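Local coordinates for protein Alp7A (Bacillus subtilis, PDB 5EC0) that binds ADP as a plasmid-encoded bacterial actin-like protein and probably assembles into filaments that move plasmids apart for segregation, at residues A361-L364 with N365-L369; A184-A187 with I188-F192; L129-W132 with L133-L137. All coordinates share one frame; numbering follows the deposited sequence.

Interaction 1: A361-L364 with N365-L369; sequences ARLL and NLYGL. With ADP (adenosine-5'-diphosphate), chain D.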
ATOM      1  N   ALA A 361      -2.864   8.528  -5.990  1.00 26.67           N
ATOM      2  CA  ALA A 361      -3.769   8.081  -4.945  1.00 27.87           C
ATOM      3  C   ALA A 361      -3.356   6.716  -4.386  1.00 24.70           C
ATOM      4  O   ALA A 361      -3.345   6.520  -3.174  1.00 25.88           O
ATOM      5  CB  ALA A 361      -5.193   8.039  -5.461  1.00 21.78           C
ATOM      6  N   ARG A 362      -2.999   5.776  -5.255  1.00 26.46           N
ATOM      7  CA  ARG A 362      -2.599   4.463  -4.759  1.00 22.63           C
ATOM      8  C   ARG A 362      -1.304   4.517  -3.920  1.00 27.54           C
ATOM      9  O   ARG A 362      -1.123   3.726  -3.001  1.00 27.86           O
ATOM     10  CB  ARG A 362      -2.427   3.472  -5.909  1.00 22.58           C
ATOM     11  CG  ARG A 362      -2.321   2.043  -5.430  1.00 23.27           C
ATOM     12  CD  ARG A 362      -2.526   1.020  -6.585  1.00 34.93           C
ATOM     13  NE  ARG A 362      -1.428   1.020  -7.556  1.00 34.92           N
ATOM     14  CZ  ARG A 362      -0.390   0.187  -7.498  1.00 37.91           C
ATOM     15  NH1 ARG A 362      -0.323  -0.709  -6.524  1.00 35.37           N
ATOM     16  NH2 ARG A 362       0.573   0.234  -8.411  1.00 34.93           N
ATOM     17  N   LEU A 363      -0.414   5.455  -4.224  1.00 28.91           N
ATOM     18  CA  LEU A 363       0.889   5.485  -3.566  1.00 23.77           C
ATOM     19  C   LEU A 363       1.023   6.557  -2.486  1.00 23.95           C
ATOM     20  O   LEU A 363       2.109   6.728  -1.929  1.00 27.19           O
ATOM     21  CB  LEU A 363       1.993   5.682  -4.598  1.00 25.34           C
ATOM     22  CG  LEU A 363       2.154   4.592  -5.669  1.00 34.53           C
ATOM     23  CD1 LEU A 363       3.456   4.784  -6.467  1.00 29.09           C
ATOM     24  CD2 LEU A 363       2.084   3.207  -5.065  1.00 27.84           C
ATOM     25  N   LEU A 364      -0.072   7.253  -2.171  1.00 24.51           N
ATOM     26  CA  LEU A 364       0.004   8.431  -1.290  1.00 29.07           C
ATOM     27  C   LEU A 364       0.552   8.108   0.118  1.00 24.26           C
ATOM     28  O   LEU A 364       1.399   8.847   0.645  1.00 18.84           O
ATOM     29  CB  LEU A 364      -1.375   9.102  -1.174  1.00 27.76           C
ATOM     30  CG  LEU A 364      -1.341  10.601  -0.866  1.00 23.70           C
ATOM     31  CD1 LEU A 364      -0.710  11.365  -2.035  1.00 21.24           C
ATOM     32  CD2 LEU A 364      -2.736  11.159  -0.553  1.00 18.59           C
ATOM     33  N   ASN A 365       0.072   7.026   0.731  1.00 17.17           N
ATOM     34  CA  ASN A 365       0.594   6.613   2.043  1.00 24.66           C
ATOM     35  C   ASN A 365       2.123   6.406   1.993  1.00 28.62           C
ATOM     36  O   ASN A 365       2.872   6.980   2.802  1.00 24.55           O
ATOM     37  CB  ASN A 365      -0.094   5.328   2.530  1.00 26.88           C
ATOM     38  CG  ASN A 365      -1.460   5.585   3.176  1.00 29.30           C
ATOM     39  OD1 ASN A 365      -1.653   6.569   3.888  1.00 31.92           O
ATOM     40  ND2 ASN A 365      -2.413   4.700   2.912  1.00 27.76           N
ATOM     41  N   LEU A 366       2.572   5.599   1.029  1.00 24.41           N
ATOM     42  CA  LEU A 366       3.999   5.338   0.803  1.00 22.32           C
ATOM     43  C   LEU A 366       4.801   6.631   0.628  1.00 22.52           C
ATOM     44  O   LEU A 366       5.888   6.791   1.183  1.00 26.66           O
ATOM     45  CB  LEU A 366       4.186   4.462  -0.431  1.00 20.42           C
ATOM     46  CG  LEU A 366       5.588   3.976  -0.773  1.00 21.88           C
ATOM     47  CD1 LEU A 366       6.247   3.401   0.444  1.00 22.29           C
ATOM     48  CD2 LEU A 366       5.513   2.910  -1.891  1.00 23.35           C
ATOM     49  N   TYR A 367       4.237   7.540  -0.154  1.00 22.42           N
ATOM     50  CA  TYR A 367       4.855   8.815  -0.458  1.00 24.85           C
ATOM     51  C   TYR A 367       4.950   9.688   0.785  1.00 23.49           C
ATOM     52  O   TYR A 367       5.907  10.444   0.952  1.00 23.22           O
ATOM     53  CB  TYR A 367       4.066   9.534  -1.560  1.00 24.91           C
ATOM     54  CG  TYR A 367       4.437   9.077  -2.953  1.00 27.61           C
ATOM     55  CD1 TYR A 367       5.289   7.995  -3.143  1.00 25.11           C
ATOM     56  CD2 TYR A 367       3.962   9.747  -4.080  1.00 22.50           C
ATOM     57  CE1 TYR A 367       5.646   7.578  -4.415  1.00 29.62           C
ATOM     58  CE2 TYR A 367       4.326   9.348  -5.355  1.00 27.91           C
ATOM     59  CZ  TYR A 367       5.163   8.262  -5.515  1.00 28.77           C
ATOM     60  OH  TYR A 367       5.522   7.857  -6.777  1.00 33.16           O
ATOM     61  N   GLY A 368       3.955   9.560   1.653  1.00 23.20           N
ATOM     62  CA  GLY A 368       3.958  10.241   2.931  1.00 21.06           C
ATOM     63  C   GLY A 368       5.091   9.722   3.791  1.00 25.57           C
ATOM     64  O   GLY A 368       5.783  10.497   4.443  1.00 28.73           O
ATOM     65  N   LEU A 369       5.294   8.406   3.788  1.00 28.00           N
ATOM     66  CA  LEU A 369       6.457   7.848   4.465  1.00 24.36           C
ATOM     67  C   LEU A 369       7.738   8.402   3.847  1.00 30.45           C
ATOM     68  O   LEU A 369       8.673   8.757   4.559  1.00 23.57           O
ATOM     69  CB  LEU A 369       6.478   6.324   4.393  1.00 21.34           C
ATOM     70  CG  LEU A 369       5.449   5.537   5.205  1.00 20.13           C
ATOM     71  CD1 LEU A 369       5.735   4.026   5.171  1.00 21.30           C
ATOM     72  CD2 LEU A 369       5.349   6.060   6.664  1.00 20.40           C
TER
HETATM   73  PB  ADP D 403      -5.715  -2.583  -0.028  1.00 58.56           P
HETATM   74  O1B ADP D 403      -4.293  -2.436   0.502  1.00 38.66           O
HETATM   75  O2B ADP D 403      -6.809  -2.708   1.019  1.00 56.80           O
HETATM   76  O3B ADP D 403      -5.907  -3.587  -1.139  1.00 62.29           O
HETATM   77  PA  ADP D 403      -5.115  -0.472  -1.919  1.00 33.43           P
HETATM   78  O1A ADP D 403      -3.828  -1.231  -2.153  1.00 40.40           O
HETATM   79  O2A ADP D 403      -5.085   1.031  -1.707  1.00 24.57           O
HETATM   80  O3A ADP D 403      -5.996  -1.153  -0.739  1.00 54.81           O
HETATM   81  O5' ADP D 403      -6.108  -0.762  -3.135  1.00 44.01           O
HETATM   82  C5' ADP D 403      -6.036  -1.947  -3.917  1.00 39.49           C
HETATM   83  C4' ADP D 403      -6.870  -1.632  -5.141  1.00 31.93           C
HETATM   84  O4' ADP D 403      -6.121  -0.751  -5.972  1.00 33.87           O
HETATM   85  C3' ADP D 403      -7.193  -2.831  -6.012  1.00 34.83           C
HETATM   86  O3' ADP D 403      -8.506  -3.316  -5.728  1.00 41.55           O
HETATM   87  C2' ADP D 403      -7.142  -2.292  -7.428  1.00 38.61           C
HETATM   88  O2' ADP D 403      -8.477  -2.254  -7.931  1.00 31.46           O
HETATM   89  C1' ADP D 403      -6.603  -0.871  -7.303  1.00 35.07           C
HETATM   90  N9  ADP D 403      -5.502  -0.548  -8.239  1.00 33.40           N
HETATM   91  C8  ADP D 403      -5.474   0.586  -8.971  1.00 37.07           C
HETATM   92  N7  ADP D 403      -4.362   0.644  -9.737  1.00 38.40           N
HETATM   93  C5  ADP D 403      -3.651  -0.466  -9.485  1.00 32.10           C
HETATM   94  C6  ADP D 403      -2.368  -0.996  -9.987  1.00 39.87           C
HETATM   95  N6  ADP D 403      -1.659  -0.285 -10.906  1.00 49.53           N
HETATM   96  N1  ADP D 403      -1.949  -2.181  -9.492  1.00 34.59           N
HETATM   97  C2  ADP D 403      -2.684  -2.864  -8.585  1.00 34.28           C
HETATM   98  N3  ADP D 403      -3.871  -2.447  -8.076  1.00 27.02           N
HETATM   99  C4  ADP D 403      -4.400  -1.262  -8.496  1.00 27.07           C
HETATM  100  O   HOH W   1      -2.123   5.442  -0.752  0.72 11.50           O
HETATM  101  O   HOH W   2       0.523   3.962  -0.296  1.00 19.89           O
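Water 1 joins Ala361 O to Asn365 N, taking the N-H of Asn365 and bridging to the carbonyl four residues back in place of a direct helical bond. Arg362 repeats the pattern one residue on, its O holding water 2 (3.2 Å), which takes the N-H of Leu366. Its side chain heads the other way. A bend at chi3 (69°) lays the guanidinium against the adenine, with ADP C6 over one face and NE 3.3 Å from that carbon, while NH2 is paired with Glu25. Leu363, the N-cap, gives its O to Tyr367 N at 2.9 Å. Its CB rests over the centre of the Tyr367 ring in a CH-pi contact (4.1 Å to the centroid), and CD1 reaches Tyr367 OH at 3.7 Å; an apolar leucine suits the place, meeting ring and hydroxyl through carbon alone. Leu364 O takes Gly368 N at 2.8 Å, and its branched end turns to Leu325, Ala187 and Ile188, an apolar setting fit for leucine. The buried Asn365 amide is satisfied at both ends, OD1 taking Ser181 N and ND2 giving to Asp212. This is the first turn of helix 364-386, two waters bridging to the preceding loop, beside the adenine pocket of an actin-like fold.

Interaction 2: A184-A187 with I188-F192; sequences ARWA and IKKNF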
ATOM      1  N   ALA A 184      -0.383   9.961   5.007  1.00 23.19           N
ATOM      2  CA  ALA A 184      -0.437  10.392   3.624  1.00 23.96           C
ATOM      3  C   ALA A 184      -0.523  11.909   3.497  1.00 25.32           C
ATOM      4  O   ALA A 184      -0.246  12.455   2.432  1.00 25.72           O
ATOM      5  CB  ALA A 184      -1.618   9.742   2.910  1.00 18.93           C
ATOM      6  N   ARG A 185      -0.905  12.589   4.572  1.00 22.36           N
ATOM      7  CA  ARG A 185      -1.064  14.031   4.484  1.00 25.54           C
ATOM      8  C   ARG A 185       0.292  14.655   4.193  1.00 24.76           C
ATOM      9  O   ARG A 185       0.350  15.731   3.628  1.00 25.58           O
ATOM     10  CB  ARG A 185      -1.706  14.620   5.759  1.00 25.25           C
ATOM     11  CG  ARG A 185      -0.792  14.634   6.989  1.00 25.76           C
ATOM     12  CD  ARG A 185      -1.542  14.821   8.307  1.00 21.93           C
ATOM     13  NE  ARG A 185      -0.611  14.674   9.425  1.00 28.58           N
ATOM     14  CZ  ARG A 185       0.074  15.661  10.008  1.00 29.62           C
ATOM     15  NH1 ARG A 185      -0.068  16.924   9.618  1.00 28.04           N
ATOM     16  NH2 ARG A 185       0.906  15.378  11.003  1.00 25.21           N
ATOM     17  N   TRP A 186       1.384  13.967   4.525  1.00 20.23           N
ATOM     18  CA  TRP A 186       2.696  14.549   4.269  1.00 22.70           C
ATOM     19  C   TRP A 186       3.020  14.571   2.775  1.00 28.13           C
ATOM     20  O   TRP A 186       3.781  15.431   2.324  1.00 25.50           O
ATOM     21  CB  TRP A 186       3.783  13.821   5.066  1.00 25.09           C
ATOM     22  CG  TRP A 186       3.682  14.206   6.502  1.00 27.22           C
ATOM     23  CD1 TRP A 186       3.178  13.447   7.527  1.00 21.13           C
ATOM     24  CD2 TRP A 186       4.016  15.488   7.081  1.00 21.89           C
ATOM     25  NE1 TRP A 186       3.203  14.161   8.698  1.00 21.01           N
ATOM     26  CE2 TRP A 186       3.718  15.409   8.454  1.00 24.13           C
ATOM     27  CE3 TRP A 186       4.557  16.675   6.557  1.00 24.20           C
ATOM     28  CZ2 TRP A 186       3.946  16.485   9.335  1.00 24.18           C
ATOM     29  CZ3 TRP A 186       4.788  17.744   7.429  1.00 25.74           C
ATOM     30  CH2 TRP A 186       4.480  17.641   8.806  1.00 23.83           C
ATOM     31  N   ALA A 187       2.413  13.668   2.004  1.00 18.03           N
ATOM     32  CA  ALA A 187       2.636  13.657   0.557  1.00 29.85           C
ATOM     33  C   ALA A 187       1.862  14.793  -0.120  1.00 26.21           C
ATOM     34  O   ALA A 187       2.189  15.193  -1.224  1.00 27.44           O
ATOM     35  CB  ALA A 187       2.242  12.295  -0.053  1.00 23.09           C
ATOM     36  N   ILE A 188       0.846  15.313   0.562  1.00 24.41           N
ATOM     37  CA  ILE A 188       0.122  16.504   0.106  1.00 21.88           C
ATOM     38  C   ILE A 188       0.805  17.811   0.587  1.00 30.61           C
ATOM     39  O   ILE A 188       0.847  18.824  -0.127  1.00 31.13           O
ATOM     40  CB  ILE A 188      -1.346  16.484   0.615  1.00 29.56           C
ATOM     41  CG1 ILE A 188      -2.055  15.168   0.231  1.00 24.20           C
ATOM     42  CG2 ILE A 188      -2.111  17.743   0.153  1.00 23.60           C
ATOM     43  CD1 ILE A 188      -2.119  14.897  -1.290  1.00 20.70           C
ATOM     44  N   LYS A 189       1.335  17.786   1.805  1.00 23.98           N
ATOM     45  CA  LYS A 189       1.898  18.987   2.417  1.00 29.24           C
ATOM     46  C   LYS A 189       3.237  19.371   1.793  1.00 28.64           C
ATOM     47  O   LYS A 189       3.496  20.549   1.529  1.00 30.74           O
ATOM     48  CB  LYS A 189       2.071  18.792   3.925  1.00 25.02           C
ATOM     49  CG  LYS A 189       0.765  18.472   4.682  1.00 25.06           C
ATOM     50  CD  LYS A 189       1.035  18.064   6.139  1.00 22.67           C
ATOM     51  CE  LYS A 189       1.565  19.220   6.982  1.00 23.32           C
ATOM     52  NZ  LYS A 189       0.557  20.333   7.138  1.00 31.67           N
ATOM     53  N   LYS A 190       4.073  18.365   1.569  1.00 25.48           N
ATOM     54  CA  LYS A 190       5.445  18.551   1.099  1.00 30.19           C
ATOM     55  C   LYS A 190       5.775  17.698  -0.127  1.00 27.79           C
ATOM     56  O   LYS A 190       5.171  16.637  -0.330  1.00 21.30           O
ATOM     57  CB  LYS A 190       6.425  18.191   2.219  1.00 38.29           C
ATOM     58  CG  LYS A 190       6.204  18.925   3.531  1.00 38.30           C
ATOM     59  CD  LYS A 190       6.833  20.286   3.496  1.00 46.19           C
ATOM     60  CE  LYS A 190       7.470  20.648   4.836  1.00 48.86           C
ATOM     61  NZ  LYS A 190       8.258  21.898   4.688  1.00 51.00           N
ATOM     62  N   ASN A 191       6.745  18.142  -0.926  1.00 25.86           N
ATOM     63  CA  ASN A 191       7.354  17.266  -1.923  1.00 27.00           C
ATOM     64  C   ASN A 191       8.595  16.583  -1.320  1.00 27.17           C
ATOM     65  O   ASN A 191       8.937  16.814  -0.162  1.00 24.13           O
ATOM     66  CB  ASN A 191       7.702  18.042  -3.199  1.00 23.64           C
ATOM     67  CG  ASN A 191       8.717  19.156  -2.962  1.00 24.85           C
ATOM     68  OD1 ASN A 191       9.399  19.200  -1.944  1.00 30.19           O
ATOM     69  ND2 ASN A 191       8.817  20.059  -3.918  1.00 26.13           N
ATOM     70  N   PHE A 192       9.271  15.744  -2.086  1.00 32.80           N
ATOM     71  CA  PHE A 192      10.406  15.000  -1.530  1.00 37.25           C
ATOM     72  C   PHE A 192      11.613  15.899  -1.191  1.00 38.05           C
ATOM     73  O   PHE A 192      12.533  15.474  -0.499  1.00 33.08           O
ATOM     74  CB  PHE A 192      10.835  13.893  -2.496  1.00 35.79           C
ATOM     75  CG  PHE A 192       9.760  12.864  -2.756  1.00 33.31           C
ATOM     76  CD1 PHE A 192       8.804  12.579  -1.785  1.00 29.88           C
ATOM     77  CD2 PHE A 192       9.708  12.182  -3.967  1.00 30.65           C
ATOM     78  CE1 PHE A 192       7.807  11.646  -2.015  1.00 22.62           C
ATOM     79  CE2 PHE A 192       8.721  11.242  -4.211  1.00 36.30           C
ATOM     80  CZ  PHE A 192       7.759  10.967  -3.222  1.00 30.51           C
TER
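Trp186 and Lys189 meet with the lysine chain laid over one face of the indole. Lys189 CE is 3.9 Å from the centroid of the six-membered ring, a CH-pi contact, and CD sits nearer the rim over CE3. The folded shape of the lysine makes this possible: chi3 (68°) and chi4 both bend, so the methylenes stay on the ring instead of running straight past it. NZ itself is 5.3 Å from the same centroid, too long for more than a weak cation-pi attraction.

Arg185 comes to the same indole face. Its CG sits between the backbone N and the carbonyl carbon (chi1 72°), and from there an extended chain carries NH1 over the rim of the indole, while Trp186 NE1 lies above one face of the guanidinium. Arg185 and Lys189 therefore run side by side, NH1 being 3.8 Å from Lys189 CD. Lys190 approaches differently, with CG near the plane of the indole at its edge, before its bent chain leads NZ off to Leu194 O and Asp196.

The inward face is apolar. Ala187 is small enough to lie against Leu364 and Tyr367, and the branched Ile188 fills the space among Phe210, Leu325 and Leu227. The main chain is held by Lys189 N to Arg185 O (2.9 Å) and Lys190 N to Trp186 O (3.0 Å), and Lys190 then leaves the helix.

Although Arg185 NH1 and Lys189 NZ come within 4.3 Å, both donate to Leu227 O, and Arg185 NE is paired with Glu182. The shared carbonyl and the nearby carboxylate probably ease the repulsion, letting two cations and one aromatic face form a single compact cluster.

Interaction 3: L129-W132 with L133-L137; sequences LPIW and LLKKL
Pro130 and Leu133 run alongside each other at the single-turn helix 131-134 that follows strand 119-129 in this actin-like fold. Pro130 is the N-cap, which gives its carbonyl, not its N-H, to the helix, so proline's missing N-H costs nothing there. Its ring forms a blunt ridge, with CG 3.9 Å from Leu133 CB, and both bumps settle on one face of the Trp132 indole: Leu133 CB is 4.0 Å from the centroid of the six-membered ring in a CH-pi contact, while Pro130 CG sits nearer the rim. Trp132 can lie beneath them because a chi1 of 68° tucks CG over the backbone and swings the ring back toward Pro130. Leu133 CD1 completes the fit against CZ3. The Trp132 side chain is about 5 Å from that of Asn12, an ADP-binding residue.

On another side, Leu129 and Leu134 meet nearly perpendicular. Leu134 straddles the end of the strand, CD2 touching Leu129 CD1 at 3.8 Å and CD1 packing on Leu129 O at 3.6 Å. Ile131 CG2 is flanked by Lys135 CG, which supplies aliphatic bulk before NZ leaves for the carbonyls of Arg233 and Phe236. A type I beta turn spans Leu134 to Leu137. At the helix start, Pro130 O receives two N-H groups, a straight bond from Leu134 N (3.1 Å, 165°) and a weak one from Leu133 N.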
ATOM      1  N   LEU A 129       0.826   1.289  10.310  1.00 26.31           N
ATOM      2  CA  LEU A 129      -0.253   0.363  10.677  1.00 26.67           C
ATOM      3  C   LEU A 129      -1.626   0.892  10.255  1.00 28.13           C
ATOM      4  O   LEU A 129      -1.882   2.092  10.338  1.00 37.97           O
ATOM      5  CB  LEU A 129      -0.262   0.105  12.183  1.00 24.67           C
ATOM      6  CG  LEU A 129       0.821  -0.818  12.737  1.00 29.58           C
ATOM      7  CD1 LEU A 129       0.599  -0.996  14.223  1.00 23.94           C
ATOM      8  CD2 LEU A 129       0.787  -2.152  12.008  1.00 24.85           C
ATOM      9  N   PRO A 130      -2.517  -0.007   9.829  1.00 25.44           N
ATOM     10  CA  PRO A 130      -3.890   0.380   9.457  1.00 29.89           C
ATOM     11  C   PRO A 130      -4.721   0.827  10.664  1.00 27.96           C
ATOM     12  O   PRO A 130      -4.537   0.330  11.777  1.00 28.48           O
ATOM     13  CB  PRO A 130      -4.471  -0.901   8.834  1.00 25.59           C
ATOM     14  CG  PRO A 130      -3.688  -2.041   9.471  1.00 24.25           C
ATOM     15  CD  PRO A 130      -2.289  -1.466   9.737  1.00 26.98           C
ATOM     16  N   ILE A 131      -5.637   1.761  10.431  1.00 26.44           N
ATOM     17  CA  ILE A 131      -6.453   2.314  11.501  1.00 22.60           C
ATOM     18  C   ILE A 131      -7.328   1.251  12.155  1.00 26.50           C
ATOM     19  O   ILE A 131      -7.553   1.287  13.372  1.00 33.03           O
ATOM     20  CB  ILE A 131      -7.303   3.504  10.977  1.00 29.37           C
ATOM     21  CG1 ILE A 131      -6.372   4.661  10.619  1.00 20.97           C
ATOM     22  CG2 ILE A 131      -8.337   3.979  12.016  1.00 29.37           C
ATOM     23  CD1 ILE A 131      -7.046   5.779   9.877  1.00 22.51           C
ATOM     24  N   TRP A 132      -7.791   0.277  11.380  1.00 23.85           N
ATOM     25  CA  TRP A 132      -8.685  -0.721  11.949  1.00 27.81           C
ATOM     26  C   TRP A 132      -7.926  -1.539  12.996  1.00 30.60           C
ATOM     27  O   TRP A 132      -8.507  -2.007  13.971  1.00 37.64           O
ATOM     28  CB  TRP A 132      -9.279  -1.637  10.868  1.00 32.38           C
ATOM     29  CG  TRP A 132      -8.282  -2.556  10.185  1.00 41.09           C
ATOM     30  CD1 TRP A 132      -7.713  -2.377   8.952  1.00 41.76           C
ATOM     31  CD2 TRP A 132      -7.757  -3.800  10.691  1.00 37.11           C
ATOM     32  NE1 TRP A 132      -6.877  -3.426   8.662  1.00 42.24           N
ATOM     33  CE2 TRP A 132      -6.879  -4.303   9.706  1.00 41.88           C
ATOM     34  CE3 TRP A 132      -7.949  -4.525  11.873  1.00 42.84           C
ATOM     35  CZ2 TRP A 132      -6.187  -5.508   9.875  1.00 44.72           C
ATOM     36  CZ3 TRP A 132      -7.251  -5.720  12.042  1.00 43.51           C
ATOM     37  CH2 TRP A 132      -6.383  -6.199  11.045  1.00 45.38           C
ATOM     38  N   LEU A 133      -6.625  -1.713  12.791  1.00 28.82           N
ATOM     39  CA  LEU A 133      -5.813  -2.409  13.780  1.00 34.59           C
ATOM     40  C   LEU A 133      -5.482  -1.512  14.994  1.00 32.40           C
ATOM     41  O   LEU A 133      -5.576  -1.953  16.123  1.00 29.74           O
ATOM     42  CB  LEU A 133      -4.533  -2.934  13.129  1.00 32.08           C
ATOM     43  CG  LEU A 133      -3.668  -3.829  14.008  1.00 34.49           C
ATOM     44  CD1 LEU A 133      -4.524  -4.877  14.726  1.00 38.35           C
ATOM     45  CD2 LEU A 133      -2.632  -4.508  13.168  1.00 29.62           C
ATOM     46  N   LEU A 134      -5.103  -0.257  14.759  1.00 33.73           N
ATOM     47  CA  LEU A 134      -4.777   0.660  15.859  1.00 29.98           C
ATOM     48  C   LEU A 134      -5.952   0.946  16.801  1.00 33.74           C
ATOM     49  O   LEU A 134      -5.777   1.030  18.017  1.00 29.33           O
ATOM     50  CB  LEU A 134      -4.236   1.977  15.299  1.00 29.51           C
ATOM     51  CG  LEU A 134      -2.853   1.817  14.646  1.00 33.88           C
ATOM     52  CD1 LEU A 134      -2.499   2.978  13.730  1.00 21.55           C
ATOM     53  CD2 LEU A 134      -1.751   1.623  15.697  1.00 28.95           C
ATOM     54  N   LYS A 135      -7.148   1.090  16.246  1.00 40.20           N
ATOM     55  CA  LYS A 135      -8.329   1.457  17.032  1.00 33.99           C
ATOM     56  C   LYS A 135      -8.753   0.397  18.042  1.00 33.39           C
ATOM     57  O   LYS A 135      -9.522   0.675  18.942  1.00 37.08           O
ATOM     58  CB  LYS A 135      -9.507   1.760  16.106  1.00 28.54           C
ATOM     59  CG  LYS A 135      -9.373   3.050  15.354  1.00 26.45           C
ATOM     60  CD  LYS A 135      -9.805   4.235  16.184  1.00 37.12           C
ATOM     61  CE  LYS A 135     -11.312   4.402  16.162  1.00 44.71           C
ATOM     62  NZ  LYS A 135     -11.693   5.749  16.682  1.00 45.77           N
ATOM     63  N   LYS A 136      -8.254  -0.823  17.890  1.00 39.21           N
ATOM     64  CA  LYS A 136      -8.557  -1.882  18.839  1.00 40.20           C
ATOM     65  C   LYS A 136      -7.876  -1.658  20.189  1.00 38.15           C
ATOM     66  O   LYS A 136      -8.272  -2.247  21.181  1.00 38.59           O
ATOM     67  CB  LYS A 136      -8.150  -3.234  18.262  1.00 47.57           C
ATOM     68  CG  LYS A 136      -9.057  -3.693  17.139  1.00 52.00           C
ATOM     69  CD  LYS A 136      -8.489  -4.905  16.433  1.00 56.59           C
ATOM     70  CE  LYS A 136      -9.602  -5.883  16.094  1.00 62.12           C
ATOM     71  NZ  LYS A 136     -10.806  -5.178  15.570  1.00 55.73           N
ATOM     72  N   LEU A 137      -6.862  -0.794  20.221  1.00 41.66           N
ATOM     73  CA  LEU A 137      -6.096  -0.558  21.437  1.00 36.91           C
ATOM     74  C   LEU A 137      -6.364   0.846  21.966  1.00 35.84           C
ATOM     75  O   LEU A 137      -6.674   1.733  21.188  1.00 30.70           O
ATOM     76  CB  LEU A 137      -4.603  -0.762  21.161  1.00 37.86           C
ATOM     77  CG  LEU A 137      -3.703  -1.144  22.340  1.00 51.27           C
ATOM     78  CD1 LEU A 137      -4.079  -2.516  22.877  1.00 51.28           C
ATOM     79  CD2 LEU A 137      -2.216  -1.100  21.962  1.00 53.93           C
TER

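How the interactions relate
Interactions 1 and 2 pack against each other, Ala187 CB lying 3.6 Å from Tyr367 CB and Ala184 CB 3.3 Å from Asn365 OD1, and Phe192 meets the Tyr367 ring edge-to-face. Together they join helix 185-189 to the start of helix 364-386. Interaction 3 stands apart, its nearest atoms about 8 Å from interaction 1 and 9 Å from interaction 2. Interactions 1 and 3 are mostly buried and use carbon packing, though interaction 1 adds waters and a nucleotide neighbour. Interaction 2 is partly buried, with apolar residues inward and a cluster of Arg185, Trp186 and Lys189, the last two partly exposed. All three include an aliphatic group over an aromatic face, supplied by leucine in 1 and 3 and by lysine in 2.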